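Local atomic coordinates of phosphate ABC transporter, periplasmic phosphate-binding protein (Borrelia burgdorferi, PDB entry 4N13), a protein that binds inorganic phosphate with micromolar affinity as the solute-binding lipoprotein of the PstSACB ABC transporter, which imports phosphate. Residues P210-I215 with G259-K264; G171-K176 with G185-G190; S142-L147 with E156-R161; N129-D134 with I165-N170. All coordinates share one frame; numbering follows the deposited sequence.

In the fold
Contacts 4, 3 and 2 follow the chain through one part of the fold. Contact 4 pairs strand 129-133 with strand 165-167, contact 3 is nested within the loop that this pairing closes, and contact 2 packs the next helix, 170-179, on strand 183-188, which also borders strand 129-133. Centres of contacts 2 and 4 lie about 8 Å apart, those of 3 and 4 about 14 Å. Contact 1 comes last, in series, its centre about 24 Å from contact 3 on the opposite side of the chain's centre; it touches contact 2 through Ile215 and Leu189. In the sequence, segments 129-134 and 142-147 flank residues 137-139, a probable part of the phosphate site.

Contact 1. Residues P210-I215 with G259-K264; sequences PTKETI and GFLGIK
Directly after the N-cap residue Thr211, Lys212 stretches over Leu261 and Gly262 of the C-terminal segment. The cap itself is a bond from Thr214 N to Thr211 OG1 of 3.1 Å, which closes the first turn of helix 212-216. Lys212 has its CG anti to the backbone N (chi1 -172°) and stays extended beyond it. Its CG lies 3.9 Å from Leu261 CD1, and farther out its CE comes within 3.5 Å of Gly262 O. At the tip, NZ forms a salt bridge with Glu256 and donates to a water that in turn donates to Ile263 O. The aliphatic part of Lys264 runs past the same chain in the opposite direction, with its CE 3.8 Å from Lys212 CG, while the two ammonium groups stay 6.1 Å apart, NZ to NZ.

Glu213 starts out directed away from the other segment, but its chain bends at chi2 (-64°). Lys264, itself bent twice, crosses it at about a right angle, and NZ reaches Glu213 OE2 at 2.9 Å in a salt bridge whose hydrogen bond is weak. One turn beyond the cap, Ile215 adds an apolar contact: its CG2 meets Leu261 CD2 at 3.5 Å, so the two methyls of Leu261 are divided between Lys212 and Ile215. Ile215 also rests on Tyr86 and Ala88 of strand 80-93. The arrangement is that of a short N-capped helix docked against the tail that leaves helix 249-257 through a Schellman motif at Gly259, within a class II ligand-binding fold.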
# COMPACT_ATOMS: atom_id res chain seq x y z
N PRO A 210 3.42 10.27 7.85
CA PRO A 210 3.90 9.02 7.25
C PRO A 210 5.42 9.05 7.10
O PRO A 210 5.96 9.77 6.28
CB PRO A 210 3.18 8.97 5.90
CG PRO A 210 2.85 10.40 5.58
CD PRO A 210 2.74 11.14 6.87
N THR A 211 6.10 8.27 7.93
CA THR A 211 7.55 8.14 7.93
C THR A 211 7.90 6.67 8.03
O THR A 211 7.06 5.84 8.37
CB THR A 211 8.19 8.86 9.14
OG1 THR A 211 7.92 8.14 10.34
CG2 THR A 211 7.67 10.29 9.26
N LYS A 212 9.14 6.30 7.76
CA LYS A 212 9.50 4.90 7.87
C LYS A 212 9.18 4.37 9.29
O LYS A 212 8.70 3.25 9.45
CB LYS A 212 10.96 4.68 7.52
CG LYS A 212 11.32 3.20 7.44
CD LYS A 212 12.69 3.01 6.82
CE LYS A 212 13.03 1.54 6.68
NZ LYS A 212 14.33 1.39 5.98
N GLU A 213 9.41 5.18 10.32
CA GLU A 213 9.17 4.74 11.69
C GLU A 213 7.68 4.54 11.99
O GLU A 213 7.28 3.53 12.60
CB GLU A 213 9.76 5.73 12.70
CG GLU A 213 11.29 5.78 12.71
CD GLU A 213 11.96 4.48 13.14
OE1 GLU A 213 11.34 3.72 13.92
OE2 GLU A 213 13.11 4.22 12.71
N THR A 214 6.85 5.49 11.58
CA THR A 214 5.43 5.39 11.90
C THR A 214 4.73 4.35 11.04
O THR A 214 3.73 3.78 11.44
CB THR A 214 4.71 6.73 11.77
OG1 THR A 214 4.77 7.15 10.41
CG2 THR A 214 5.30 7.78 12.72
N ILE A 215 5.24 4.11 9.84
CA ILE A 215 4.65 3.08 9.00
C ILE A 215 5.05 1.70 9.55
O ILE A 215 4.20 0.81 9.67
CB ILE A 215 5.03 3.30 7.53
CG1 ILE A 215 4.33 4.57 7.02
CG2 ILE A 215 4.63 2.07 6.70
CD1 ILE A 215 4.90 5.15 5.72
N GLY A 259 11.01 1.30 -4.98
CA GLY A 259 9.99 2.28 -4.69
C GLY A 259 9.07 1.98 -3.53
O GLY A 259 8.16 2.76 -3.27
N PHE A 260 9.30 0.87 -2.84
CA PHE A 260 8.48 0.51 -1.69
C PHE A 260 9.25 0.87 -0.43
O PHE A 260 10.39 1.32 -0.50
CB PHE A 260 8.16 -1.00 -1.67
CG PHE A 260 7.11 -1.44 -2.64
CD1 PHE A 260 5.89 -1.90 -2.19
CD2 PHE A 260 7.37 -1.46 -4.01
CE1 PHE A 260 4.93 -2.34 -3.07
CE2 PHE A 260 6.40 -1.89 -4.89
CZ PHE A 260 5.18 -2.32 -4.42
N LEU A 261 8.64 0.69 0.72
CA LEU A 261 9.26 1.00 1.99
C LEU A 261 9.62 -0.29 2.69
O LEU A 261 8.82 -1.22 2.71
CB LEU A 261 8.25 1.73 2.87
CG LEU A 261 8.82 2.25 4.17
CD1 LEU A 261 9.77 3.40 3.90
CD2 LEU A 261 7.67 2.70 5.05
N GLY A 262 10.82 -0.37 3.25
CA GLY A 262 11.30 -1.57 3.91
C GLY A 262 10.97 -1.65 5.40
O GLY A 262 10.43 -0.72 6.00
N ILE A 263 11.25 -2.81 5.97
CA ILE A 263 11.08 -3.05 7.39
C ILE A 263 12.41 -2.84 8.11
O ILE A 263 13.45 -2.67 7.49
CB ILE A 263 10.62 -4.51 7.65
CG1 ILE A 263 11.70 -5.51 7.20
CG2 ILE A 263 9.27 -4.77 6.98
CD1 ILE A 263 11.43 -6.93 7.68
N LYS A 264 12.40 -2.90 9.43
CA LYS A 264 13.66 -2.91 10.19
C LYS A 264 14.32 -4.30 10.18
O LYS A 264 13.63 -5.33 10.22
CB LYS A 264 13.39 -2.44 11.61
CG LYS A 264 12.60 -1.14 11.64
CD LYS A 264 13.24 -0.09 10.73
CE LYS A 264 12.28 1.03 10.37
NZ LYS A 264 11.92 1.90 11.51
O HOH W 1 14.62 -1.38 5.52

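Contact 2. Residues G171-K176 with G185-G190; sequences GEVIEK and GYIGLG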
# COMPACT_ATOMS: atom_id res chain seq x y z
N GLY A 171 1.83 11.57 -10.58
CA GLY A 171 2.33 12.87 -10.98
C GLY A 171 1.21 13.84 -11.33
O GLY A 171 1.27 15.03 -11.01
N GLU A 172 0.16 13.33 -11.96
CA GLU A 172 -0.98 14.18 -12.26
C GLU A 172 -1.79 14.57 -11.03
O GLU A 172 -2.38 15.65 -11.02
CB GLU A 172 -1.89 13.57 -13.33
CG GLU A 172 -3.01 14.49 -13.80
CD GLU A 172 -2.59 15.91 -14.14
OE1 GLU A 172 -1.43 16.15 -14.54
OE2 GLU A 172 -3.46 16.79 -14.00
N VAL A 173 -1.86 13.73 -10.00
CA VAL A 173 -2.48 14.20 -8.75
C VAL A 173 -1.75 15.44 -8.24
O VAL A 173 -2.38 16.41 -7.83
CB VAL A 173 -2.52 13.12 -7.64
CG1 VAL A 173 -3.15 13.71 -6.37
CG2 VAL A 173 -3.30 11.90 -8.07
N ILE A 174 -0.43 15.41 -8.25
CA ILE A 174 0.36 16.54 -7.79
C ILE A 174 0.08 17.77 -8.65
O ILE A 174 -0.18 18.85 -8.11
CB ILE A 174 1.86 16.17 -7.79
CG1 ILE A 174 2.15 15.15 -6.70
CG2 ILE A 174 2.72 17.39 -7.59
CD1 ILE A 174 3.53 14.50 -6.82
N GLU A 175 0.14 17.62 -9.96
CA GLU A 175 -0.10 18.77 -10.82
C GLU A 175 -1.50 19.34 -10.65
O GLU A 175 -1.70 20.54 -10.54
CB GLU A 175 0.15 18.43 -12.29
CG GLU A 175 0.12 19.67 -13.17
CD GLU A 175 0.58 19.42 -14.59
OE1 GLU A 175 1.81 19.37 -14.80
OE2 GLU A 175 -0.28 19.24 -15.48
N LYS A 176 -2.49 18.46 -10.60
CA LYS A 176 -3.86 18.89 -10.47
C LYS A 176 -4.09 19.60 -9.12
O LYS A 176 -4.78 20.60 -9.05
CB LYS A 176 -4.82 17.69 -10.62
CG LYS A 176 -6.30 18.07 -10.64
CD LYS A 176 -6.73 18.84 -11.88
CE LYS A 176 -6.70 18.00 -13.14
NZ LYS A 176 -7.12 18.80 -14.33
N GLY A 185 -5.92 15.25 -2.71
CA GLY A 185 -5.72 14.03 -3.47
C GLY A 185 -4.82 13.07 -2.72
O GLY A 185 -4.33 13.40 -1.63
N TYR A 186 -4.58 11.90 -3.30
CA TYR A 186 -3.69 10.92 -2.68
C TYR A 186 -2.68 10.38 -3.66
O TYR A 186 -2.96 10.22 -4.84
CB TYR A 186 -4.46 9.76 -2.06
CG TYR A 186 -5.45 9.03 -2.95
CD1 TYR A 186 -5.05 7.99 -3.77
CD2 TYR A 186 -6.79 9.38 -2.95
CE1 TYR A 186 -5.94 7.32 -4.56
CE2 TYR A 186 -7.69 8.71 -3.76
CZ TYR A 186 -7.26 7.68 -4.57
OH TYR A 186 -8.12 6.95 -5.36
N ILE A 187 -1.48 10.15 -3.15
CA ILE A 187 -0.34 9.68 -3.93
C ILE A 187 0.46 8.66 -3.14
O ILE A 187 0.38 8.61 -1.92
CB ILE A 187 0.60 10.86 -4.36
CG1 ILE A 187 1.16 11.58 -3.13
CG2 ILE A 187 -0.12 11.80 -5.31
CD1 ILE A 187 2.08 12.76 -3.45
N GLY A 188 1.26 7.87 -3.85
CA GLY A 188 2.18 6.99 -3.18
C GLY A 188 3.22 7.75 -2.39
O GLY A 188 3.64 8.84 -2.78
N LEU A 189 3.68 7.14 -1.31
CA LEU A 189 4.68 7.74 -0.45
C LEU A 189 5.93 8.17 -1.22
O LEU A 189 6.59 9.16 -0.85
CB LEU A 189 5.07 6.73 0.64
CG LEU A 189 6.18 7.13 1.59
CD1 LEU A 189 5.78 8.36 2.41
CD2 LEU A 189 6.51 5.93 2.49
N GLY A 190 6.31 7.42 -2.24
CA GLY A 190 7.51 7.72 -3.02
C GLY A 190 7.45 9.07 -3.72
O GLY A 190 8.48 9.55 -4.19
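Val173 and Ile187 form the centre of an apolar patch between helix 170-179 and strand 183-188, whose segment axes approach to 8.0 Å and run 143° apart. CG2 of Ile187 lies 3.6 Å from Val173 CB and almost as near to CG1, the two side chains crossing obliquely. The other branch of Ile187 serves the next helix residue: CG1 takes the crowded position between backbone N and carbonyl carbon (chi1 61°), and CD1 beyond it reaches Ile174 CG1 at 4.0 Å, here at about a right angle.

Side chain also meets backbone. Val173 CG2 sits 3.7 Å from Tyr186 O, and with no side chain on Gly185, Val173 CG1 can approach its CA to 3.9 Å.

The polar side-chain end of Tyr186 lies on the side away from the helix, where OH bonds to Asn132 OD1, and Gly188 N bonds to Asn170 OD1 at the start of the helix. The helix belongs to a beta-alpha-beta crossover from strand 165-167 to strand 183-188, with strand 129-133 between them. No hydrogen bond crosses between the two segments, so branched-chain shape and van der Waals contact hold this buried helix face to its strand.

Contact 3. Residues S142-L147 with E156-R161; sequences SIKDLL and EEAQFR. With EDO (1,2-ethanediol), chain F.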
# COMPACT_ATOMS: atom_id res chain seq x y z
N SER A 142 -6.40 0.58 -3.20
CA SER A 142 -5.85 0.63 -1.85
C SER A 142 -6.64 1.58 -0.96
O SER A 142 -6.91 1.26 0.19
CB SER A 142 -4.38 1.02 -1.89
OG SER A 142 -3.56 -0.04 -2.35
N ILE A 143 -7.02 2.74 -1.48
CA ILE A 143 -7.76 3.70 -0.67
C ILE A 143 -9.16 3.17 -0.41
O ILE A 143 -9.70 3.28 0.69
CB ILE A 143 -7.77 5.09 -1.34
CG1 ILE A 143 -6.35 5.69 -1.37
CG2 ILE A 143 -8.78 6.02 -0.64
CD1 ILE A 143 -5.64 5.77 -0.02
N LYS A 144 -9.78 2.56 -1.42
CA LYS A 144 -11.11 1.99 -1.21
C LYS A 144 -11.07 0.90 -0.13
O LYS A 144 -11.93 0.85 0.76
CB LYS A 144 -11.68 1.43 -2.52
CG LYS A 144 -13.03 0.80 -2.37
CD LYS A 144 -13.81 0.81 -3.68
CE LYS A 144 -15.02 -0.12 -3.63
NZ LYS A 144 -15.84 0.05 -2.40
N ASP A 145 -10.05 0.05 -0.18
CA ASP A 145 -9.94 -1.07 0.74
C ASP A 145 -9.52 -0.65 2.14
O ASP A 145 -10.01 -1.19 3.13
CB ASP A 145 -8.97 -2.11 0.16
CG ASP A 145 -9.52 -2.81 -1.08
OD1 ASP A 145 -10.75 -2.70 -1.35
OD2 ASP A 145 -8.74 -3.48 -1.79
N LEU A 146 -8.62 0.32 2.24
CA LEU A 146 -8.03 0.70 3.52
C LEU A 146 -8.91 1.68 4.28
O LEU A 146 -8.88 1.71 5.50
CB LEU A 146 -6.66 1.34 3.31
CG LEU A 146 -5.57 0.38 2.84
CD1 LEU A 146 -4.38 1.22 2.39
CD2 LEU A 146 -5.18 -0.62 3.93
N LEU A 147 -9.64 2.52 3.55
CA LEU A 147 -10.44 3.56 4.18
C LEU A 147 -11.93 3.30 4.00
O LEU A 147 -12.62 3.05 4.98
CB LEU A 147 -10.03 4.95 3.67
CG LEU A 147 -8.77 5.53 4.29
CD1 LEU A 147 -8.20 6.68 3.49
CD2 LEU A 147 -9.08 5.97 5.71
N GLU A 156 -23.03 0.90 -0.47
CA GLU A 156 -23.43 2.21 -0.96
C GLU A 156 -22.67 3.34 -0.28
O GLU A 156 -22.26 4.30 -0.94
CB GLU A 156 -24.94 2.41 -0.79
CG GLU A 156 -25.45 3.71 -1.39
CD GLU A 156 -25.38 4.88 -0.43
OE1 GLU A 156 -25.29 4.66 0.80
OE2 GLU A 156 -25.42 6.03 -0.92
N GLU A 157 -22.45 3.24 1.03
CA GLU A 157 -21.68 4.26 1.74
C GLU A 157 -20.20 4.20 1.39
O GLU A 157 -19.53 5.23 1.35
CB GLU A 157 -21.85 4.09 3.25
CG GLU A 157 -23.28 4.26 3.75
CD GLU A 157 -23.58 3.57 5.09
OE1 GLU A 157 -22.73 2.80 5.63
OE2 GLU A 157 -24.70 3.79 5.59
N ALA A 158 -19.71 3.01 1.10
CA ALA A 158 -18.28 2.80 0.85
C ALA A 158 -17.97 2.97 -0.64
O ALA A 158 -17.32 2.11 -1.26
CB ALA A 158 -17.86 1.41 1.30
N GLN A 159 -18.49 4.05 -1.21
CA GLN A 159 -18.20 4.41 -2.58
C GLN A 159 -17.63 5.82 -2.60
O GLN A 159 -17.98 6.65 -1.77
CB GLN A 159 -19.47 4.35 -3.42
CG GLN A 159 -20.09 2.96 -3.48
CD GLN A 159 -19.10 1.88 -3.90
OE1 GLN A 159 -18.31 2.06 -4.84
NE2 GLN A 159 -19.12 0.74 -3.21
N PHE A 160 -16.73 6.07 -3.54
CA PHE A 160 -16.15 7.39 -3.67
C PHE A 160 -17.20 8.42 -4.12
O PHE A 160 -18.11 8.11 -4.90
CB PHE A 160 -15.02 7.38 -4.71
CG PHE A 160 -13.71 6.80 -4.23
CD1 PHE A 160 -12.90 7.48 -3.36
CD2 PHE A 160 -13.29 5.57 -4.70
CE1 PHE A 160 -11.68 6.95 -2.97
CE2 PHE A 160 -12.08 5.05 -4.32
CZ PHE A 160 -11.27 5.75 -3.46
N ARG A 161 -17.05 9.64 -3.60
CA ARG A 161 -17.77 10.81 -4.09
C ARG A 161 -17.72 10.78 -5.60
O ARG A 161 -16.65 10.65 -6.19
CB ARG A 161 -17.09 12.08 -3.53
CG ARG A 161 -17.71 13.36 -3.96
CD ARG A 161 -17.02 14.54 -3.31
NE ARG A 161 -17.45 15.76 -3.97
CZ ARG A 161 -16.97 16.98 -3.73
NH1 ARG A 161 -16.03 17.15 -2.81
NH2 ARG A 161 -17.41 18.02 -4.44
C1 EDO F . -15.40 8.38 -8.93
O1 EDO F . -14.47 7.42 -8.39
C2 EDO F . -14.82 9.79 -8.95
O2 EDO F . -14.43 10.21 -7.64
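Lys144 NZ is gripped by two carbonyl-type oxygens: Ala158 O across the contact, at 2.8 Å, and Asn149 OD1 farther along its own helix. The bond to Ala158 is nearly collinear with the carbonyl, at a C=O...NZ angle of 174°. Lys144 leaves the helix with CG anti to the backbone N and stays extended as far as CE, where a bend at chi4 (47°) swings NZ to the oxygen. Ala158 is the centre of an inverse gamma turn, and its own carbonyl O is the one that Lys144 meets. The amide of Gln159 lies close to the end of the lysine chain; its NE2 is 3.4 Å from Lys144 NZ, but both are donors, and NE2 bonds instead to His155 O.

Helix 138-151 is the connecting helix of a beta-alpha-beta unit, and the segment 156-161 belongs to the return path from it to strand 165-167. The helix starts at Gly138 and Ser139, which probably bind phosphate, and the side chain of Ile143 lies about 6 Å from that of Ser139.

Phe160 fills the apolar half of the contact. Ile143 approaches at about a right angle and sets CG2 at the ring edge, near the ring plane and 3.8 Å from Phe160 CZ. Lys144 CB comes obliquely to the same ring, 4.1 Å from Phe160 CE2. The ring also packs on Phe130 and Asn132 of strand 129-133 and meets the ring of Tyr140. An ethanediol, probably from the crystallisation liquor, donates from O2 to Arg161 O at 2.7 Å and accepts a bond from Asn132 ND2.

Contact 4. Residues N129-D134 with I165-N170; sequences NFINRD and IVVKSN. With SO4 (sulfate ion), chain C; SO4 (sulfate ion), chain B; EDO (1,2-ethanediol), chain F.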
# COMPACT_ATOMS: atom_id res chain seq x y z
N ASN A 129 -12.51 20.36 -3.36
CA ASN A 129 -12.28 19.76 -4.66
C ASN A 129 -11.47 18.48 -4.47
O ASN A 129 -10.26 18.51 -4.24
CB ASN A 129 -11.55 20.74 -5.57
CG ASN A 129 -12.46 21.80 -6.09
OD1 ASN A 129 -13.54 21.50 -6.60
ND2 ASN A 129 -12.04 23.06 -5.98
N PHE A 130 -12.17 17.36 -4.51
CA PHE A 130 -11.57 16.05 -4.34
C PHE A 130 -11.02 15.56 -5.66
O PHE A 130 -11.76 15.44 -6.65
CB PHE A 130 -12.63 15.09 -3.81
CG PHE A 130 -12.22 13.65 -3.84
CD1 PHE A 130 -10.97 13.25 -3.39
CD2 PHE A 130 -13.12 12.68 -4.29
CE1 PHE A 130 -10.61 11.91 -3.42
CE2 PHE A 130 -12.76 11.33 -4.29
CZ PHE A 130 -11.51 10.95 -3.86
N ILE A 131 -9.72 15.24 -5.68
CA ILE A 131 -9.03 14.71 -6.85
C ILE A 131 -8.86 13.22 -6.60
O ILE A 131 -8.22 12.81 -5.63
CB ILE A 131 -7.66 15.37 -7.01
CG1 ILE A 131 -7.85 16.89 -7.21
CG2 ILE A 131 -6.90 14.76 -8.16
CD1 ILE A 131 -6.58 17.70 -6.94
N ASN A 132 -9.50 12.41 -7.43
CA ASN A 132 -9.47 10.97 -7.30
C ASN A 132 -8.62 10.34 -8.39
O ASN A 132 -8.33 10.97 -9.40
CB ASN A 132 -10.90 10.41 -7.36
CG ASN A 132 -11.04 9.07 -6.65
OD1 ASN A 132 -10.12 8.56 -6.04
ND2 ASN A 132 -12.23 8.49 -6.73
N ARG A 133 -8.20 9.12 -8.15
CA ARG A 133 -7.56 8.31 -9.18
C ARG A 133 -8.58 7.51 -9.99
O ARG A 133 -9.70 7.31 -9.56
CB ARG A 133 -6.51 7.37 -8.55
CG ARG A 133 -5.28 8.08 -8.07
CD ARG A 133 -4.48 8.74 -9.20
NE ARG A 133 -4.23 7.81 -10.28
CZ ARG A 133 -3.29 6.87 -10.29
NH1 ARG A 133 -2.44 6.75 -9.28
NH2 ARG A 133 -3.18 6.04 -11.30
N ASP A 134 -8.14 7.07 -11.16
CA ASP A 134 -8.94 6.22 -12.02
C ASP A 134 -9.20 4.87 -11.34
O ASP A 134 -8.35 4.34 -10.61
CB ASP A 134 -8.22 6.04 -13.35
CG ASP A 134 -6.86 5.42 -13.19
OD1 ASP A 134 -5.95 6.05 -12.60
OD2 ASP A 134 -6.69 4.27 -13.68
N ILE A 165 -12.53 14.76 -9.31
CA ILE A 165 -11.78 15.12 -10.52
C ILE A 165 -10.81 13.96 -10.72
O ILE A 165 -9.88 13.75 -9.90
CB ILE A 165 -10.99 16.42 -10.28
CG1 ILE A 165 -11.93 17.63 -10.11
CG2 ILE A 165 -9.98 16.63 -11.40
CD1 ILE A 165 -11.26 18.82 -9.47
N VAL A 166 -10.99 13.18 -11.78
CA VAL A 166 -10.28 11.92 -11.90
C VAL A 166 -9.01 12.09 -12.73
O VAL A 166 -9.06 12.61 -13.84
CB VAL A 166 -11.18 10.84 -12.54
CG1 VAL A 166 -10.41 9.52 -12.71
CG2 VAL A 166 -12.45 10.64 -11.71
N VAL A 167 -7.87 11.63 -12.21
CA VAL A 167 -6.61 11.67 -12.93
C VAL A 167 -5.94 10.30 -12.92
O VAL A 167 -6.29 9.43 -12.12
CB VAL A 167 -5.66 12.76 -12.38
CG1 VAL A 167 -6.33 14.12 -12.43
CG2 VAL A 167 -5.22 12.43 -10.96
N LYS A 168 -4.97 10.10 -13.81
CA LYS A 168 -4.51 8.75 -14.14
C LYS A 168 -3.08 8.41 -13.72
O LYS A 168 -2.51 7.42 -14.17
CB LYS A 168 -4.68 8.51 -15.65
CG LYS A 168 -6.15 8.47 -16.07
CD LYS A 168 -6.36 8.01 -17.49
CE LYS A 168 -6.59 9.18 -18.42
NZ LYS A 168 -7.24 8.75 -19.71
N SER A 169 -2.51 9.22 -12.85
CA SER A 169 -1.18 8.97 -12.35
C SER A 169 -0.90 9.75 -11.07
O SER A 169 -1.57 10.75 -10.78
CB SER A 169 -0.12 9.38 -13.37
OG SER A 169 -0.18 10.78 -13.60
N ASN A 170 0.11 9.31 -10.32
CA ASN A 170 0.57 10.05 -9.16
C ASN A 170 1.04 11.45 -9.52
O ASN A 170 0.70 12.41 -8.84
CB ASN A 170 1.71 9.30 -8.45
CG ASN A 170 1.21 8.08 -7.70
OD1 ASN A 170 0.58 8.22 -6.65
ND2 ASN A 170 1.45 6.90 -8.24
S SO4 C . -2.98 11.72 -16.42
O1 SO4 C . -4.25 12.06 -15.74
O2 SO4 C . -2.25 12.93 -16.72
O3 SO4 C . -2.11 10.90 -15.57
O4 SO4 C . -3.28 11.02 -17.69
S SO4 B . -0.87 3.38 -9.56
O1 SO4 B . -0.72 4.60 -8.77
O2 SO4 B . 0.47 2.83 -9.70
O3 SO4 B . -1.71 2.47 -8.81
O4 SO4 B . -1.44 3.77 -10.83
C1 EDO F . -15.40 8.38 -8.93
O1 EDO F . -14.47 7.42 -8.39
C2 EDO F . -14.82 9.79 -8.95
O2 EDO F . -14.43 10.21 -7.64
O HOH W 2 -2.23 8.19 -6.74
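Ile165 and Ile131 lie side by side at the start of a parallel strand pair, the two outer members of a beta-alpha-beta unit connected through helix 138-151. Ile165 N donates to Phe130 O at 2.9 Å, almost straight at 171°, and Ile165 O takes Asn132 N at 2.8 Å. On the face that the two isoleucines share with Val167, CG2 of Ile131 rests 4.0 Å from Val167 CG2.

Val167 N continues the pairing with a bond to Asn132 O, while Val167 O receives Arg133 NE at 3.2 Å and, weakly, Asp134 N. NE stands above the plane of that carbonyl, although the oxygen lies at the edge of the guanidinium, in its plane.

Bends at chi2 (-64°) and chi3 (-50°) carry CD and NE of Arg133 back toward the other strand, and Ser169 N lies over one face of the guanidinium. Its NH2 forms a salt bridge to the syn lone pair of Asp134 OD1 at 3.1 Å. The sulfate of chain B, probably from the crystallisation liquor, is held through O1 by NH1 and through O4 by NH2; Ser139 OG binds sulfate too, consistent with a phosphate site here. One water accepts from Arg133 NH1 at 2.9 Å and donates to Asn170 OD1 at 2.8 Å.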